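Local coordinates for insecticidal Delta-Endotoxin Cry8Ea1 (Bacillus Thuringiensis, PDB 3EB7), which is toxic to the larvae of a soil-dwelling beetle, probably by forming pores in gut-cell membranes as other three-domain Cry toxins do, at residues 302-307 with 318-323. Sequence-based numbering, arbitrary orientation.
Sequences IGHQIS and QTYGTT
Tyr320 lies beside His304 on the same face of two antiparallel strands, the side chains pointing the same way. Followed outward, Tyr320 CB sits over one face of the imidazole, toward its rim, 3.6 Å from His304 CE1 in a CH-pi contact. CG lies against CE1 and NE2 of that ring, and CD2 comes within 3.4 Å of His304 NE2. CE2 then meets Ile306 CG2, near the plane of the phenol ring at its edge, and the side chain also packs on Tyr418 and Thr420 of strand 414-422. The two rings are turned by just 18° but slid apart, and barely overlap. A chi1 of 66° sets His304 CG between its own backbone N and carbonyl carbon, starting the ring beside Tyr320. Its NE2 hydrogen-bonds to Val419 O and its ND1 to Trp301 NE1. These strands form a hairpin, with 316-321 at the margin of a four-stranded antiparallel sheet in the middle, beta-prism domain of the three-domain Cry fold. His304 and Tyr320 exchange two backbone hydrogen bonds, as do Ile306 and Gln318. At the end away from the hairpin turn, the CA atoms of Gly303 and Gly321 close to 3.9 Å, Gly321 having positive phi, and Gly303 CA makes a CA-H...O contact with Thr322 O. Gly303 and Ile302 form a classic beta bulge opposite Tyr286. At Ile302, Thr322 N donates to the carbonyl O at 2.8 Å; Thr322 OG1 hydrogen-bonds to Arg423 NH2.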
ATOM      1  N   ILE A 302       5.176   7.256 -28.820  1.00 17.35           N
ATOM      2  CA  ILE A 302       3.853   7.140 -29.467  1.00 17.75           C
ATOM      3  C   ILE A 302       3.149   5.776 -29.274  1.00 17.34           C
ATOM      4  O   ILE A 302       2.007   5.604 -29.697  1.00 17.80           O
ATOM      5  CB  ILE A 302       3.871   7.465 -31.001  1.00 17.65           C
ATOM      6  CG1 ILE A 302       4.749   6.460 -31.766  1.00 18.62           C
ATOM      7  CG2 ILE A 302       4.276   8.888 -31.256  1.00 16.82           C
ATOM      8  CD1 ILE A 302       4.656   6.563 -33.323  1.00 18.51           C
ATOM      9  N   GLY A 303       3.824   4.820 -28.650  1.00 17.55           N
ATOM     10  CA  GLY A 303       3.247   3.505 -28.371  1.00 17.53           C
ATOM     11  C   GLY A 303       4.287   2.648 -27.689  1.00 18.42           C
ATOM     12  O   GLY A 303       5.474   3.002 -27.679  1.00 19.57           O
ATOM     13  N   HIS A 304       3.861   1.546 -27.082  1.00 18.06           N
ATOM     14  CA  HIS A 304       4.778   0.601 -26.440  1.00 16.77           C
ATOM     15  C   HIS A 304       4.185  -0.784 -26.370  1.00 17.54           C
ATOM     16  O   HIS A 304       2.980  -0.989 -26.509  1.00 17.56           O
ATOM     17  CB  HIS A 304       5.219   1.069 -25.037  1.00 16.36           C
ATOM     18  CG  HIS A 304       4.122   1.118 -24.017  1.00 14.16           C
ATOM     19  ND1 HIS A 304       3.309   2.221 -23.848  1.00 10.69           N
ATOM     20  CD2 HIS A 304       3.732   0.216 -23.083  1.00 13.53           C
ATOM     21  CE1 HIS A 304       2.444   1.983 -22.878  1.00 12.13           C
ATOM     22  NE2 HIS A 304       2.697   0.787 -22.374  1.00 12.18           N
ATOM     23  N   GLN A 305       5.067  -1.733 -26.142  1.00 18.43           N
ATOM     24  CA  GLN A 305       4.720  -3.121 -25.964  1.00 18.94           C
ATOM     25  C   GLN A 305       5.294  -3.491 -24.607  1.00 17.70           C
ATOM     26  O   GLN A 305       6.449  -3.224 -24.311  1.00 18.87           O
ATOM     27  CB  GLN A 305       5.345  -3.934 -27.106  1.00 19.32           C
ATOM     28  CG  GLN A 305       4.632  -5.213 -27.386  1.00 24.39           C
ATOM     29  CD  GLN A 305       5.482  -6.252 -28.089  1.00 26.82           C
ATOM     30  OE1 GLN A 305       5.145  -6.676 -29.174  1.00 29.59           O
ATOM     31  NE2 GLN A 305       6.565  -6.679 -27.467  1.00 28.94           N
ATOM     32  N   ILE A 306       4.491  -4.054 -23.744  1.00 17.09           N
ATOM     33  CA  ILE A 306       4.939  -4.305 -22.388  1.00 16.67           C
ATOM     34  C   ILE A 306       4.667  -5.746 -22.005  1.00 17.36           C
ATOM     35  O   ILE A 306       3.596  -6.278 -22.295  1.00 17.67           O
ATOM     36  CB  ILE A 306       4.286  -3.299 -21.356  1.00 16.86           C
ATOM     37  CG1 ILE A 306       4.790  -3.578 -19.921  1.00 15.99           C
ATOM     38  CG2 ILE A 306       2.731  -3.312 -21.437  1.00 14.77           C
ATOM     39  CD1 ILE A 306       4.511  -2.440 -18.957  1.00 16.98           C
ATOM     40  N   SER A 307       5.645  -6.383 -21.362  1.00 18.34           N
ATOM     41  CA  SER A 307       5.487  -7.747 -20.877  1.00 18.96           C
ATOM     42  C   SER A 307       5.621  -7.737 -19.379  1.00 19.23           C
ATOM     43  O   SER A 307       6.502  -7.046 -18.816  1.00 19.30           O
ATOM     44  CB  SER A 307       6.536  -8.695 -21.485  1.00 19.38           C
ATOM     45  OG  SER A 307       6.408  -8.803 -22.897  1.00 21.19           O
ATOM     46  N   GLN A 318       1.054  -6.991 -23.686  1.00 24.19           N
ATOM     47  CA  GLN A 318       0.049  -6.120 -24.280  1.00 24.66           C
ATOM     48  C   GLN A 318       0.722  -4.970 -25.024  1.00 24.25           C
ATOM     49  O   GLN A 318       1.888  -4.644 -24.808  1.00 23.61           O
ATOM     50  CB  GLN A 318      -0.963  -5.593 -23.240  1.00 25.08           C
ATOM     51  CG  GLN A 318      -1.344  -6.583 -22.103  1.00 30.50           C
ATOM     52  CD  GLN A 318      -2.428  -7.663 -22.435  1.00 39.29           C
ATOM     53  OE1 GLN A 318      -3.050  -7.687 -23.527  1.00 40.69           O
ATOM     54  NE2 GLN A 318      -2.655  -8.568 -21.461  1.00 40.92           N
ATOM     55  N   THR A 319      -0.052  -4.353 -25.897  1.00 24.12           N
ATOM     56  CA  THR A 319       0.381  -3.311 -26.790  1.00 24.43           C
ATOM     57  C   THR A 319      -0.449  -2.089 -26.472  1.00 23.71           C
ATOM     58  O   THR A 319      -1.631  -2.222 -26.129  1.00 23.59           O
ATOM     59  CB  THR A 319       0.134  -3.815 -28.228  1.00 24.59           C
ATOM     60  OG1 THR A 319       1.368  -4.289 -28.754  1.00 29.13           O
ATOM     61  CG2 THR A 319      -0.391  -2.774 -29.134  1.00 28.45           C
ATOM     62  N   TYR A 320       0.172  -0.908 -26.578  1.00 23.21           N
ATOM     63  CA  TYR A 320      -0.509   0.385 -26.419  1.00 23.45           C
ATOM     64  C   TYR A 320      -0.031   1.370 -27.440  1.00 22.98           C
ATOM     65  O   TYR A 320       1.159   1.408 -27.736  1.00 23.07           O
ATOM     66  CB  TYR A 320      -0.194   1.002 -25.049  1.00 24.09           C
ATOM     67  CG  TYR A 320      -0.829   0.289 -23.894  1.00 23.98           C
ATOM     68  CD1 TYR A 320      -2.070   0.696 -23.423  1.00 25.37           C
ATOM     69  CD2 TYR A 320      -0.192  -0.783 -23.264  1.00 24.41           C
ATOM     70  CE1 TYR A 320      -2.652   0.088 -22.351  1.00 22.81           C
ATOM     71  CE2 TYR A 320      -0.795  -1.420 -22.187  1.00 24.51           C
ATOM     72  CZ  TYR A 320      -2.029  -0.979 -21.766  1.00 22.86           C
ATOM     73  OH  TYR A 320      -2.661  -1.568 -20.714  1.00 26.30           O
ATOM     74  N   GLY A 321      -0.956   2.170 -27.953  1.00 22.30           N
ATOM     75  CA  GLY A 321      -0.631   3.261 -28.849  1.00 22.53           C
ATOM     76  C   GLY A 321      -0.305   2.799 -30.252  1.00 23.04           C
ATOM     77  O   GLY A 321      -0.869   1.807 -30.737  1.00 22.92           O
ATOM     78  N   THR A 322       0.581   3.532 -30.914  1.00 22.95           N
ATOM     79  CA  THR A 322       1.024   3.179 -32.242  1.00 24.59           C
ATOM     80  C   THR A 322       2.318   2.391 -32.151  1.00 25.00           C
ATOM     81  O   THR A 322       3.298   2.833 -31.539  1.00 24.86           O
ATOM     82  CB  THR A 322       1.187   4.439 -33.086  1.00 25.21           C
ATOM     83  OG1 THR A 322      -0.086   5.079 -33.160  1.00 24.68           O
ATOM     84  CG2 THR A 322       1.696   4.134 -34.528  1.00 25.36           C
ATOM     85  N   THR A 323       2.303   1.191 -32.719  1.00 25.55           N
ATOM     86  CA  THR A 323       3.487   0.337 -32.691  1.00 25.84           C
ATOM     87  C   THR A 323       3.846  -0.203 -34.070  1.00 25.83           C
ATOM     88  O   THR A 323       4.588  -1.144 -34.168  1.00 26.13           O
ATOM     89  CB  THR A 323       3.339  -0.853 -31.693  1.00 26.27           C
ATOM     90  OG1 THR A 323       2.304  -1.739 -32.157  1.00 28.14           O
ATOM     91  CG2 THR A 323       3.002  -0.368 -30.258  1.00 27.75           C
TER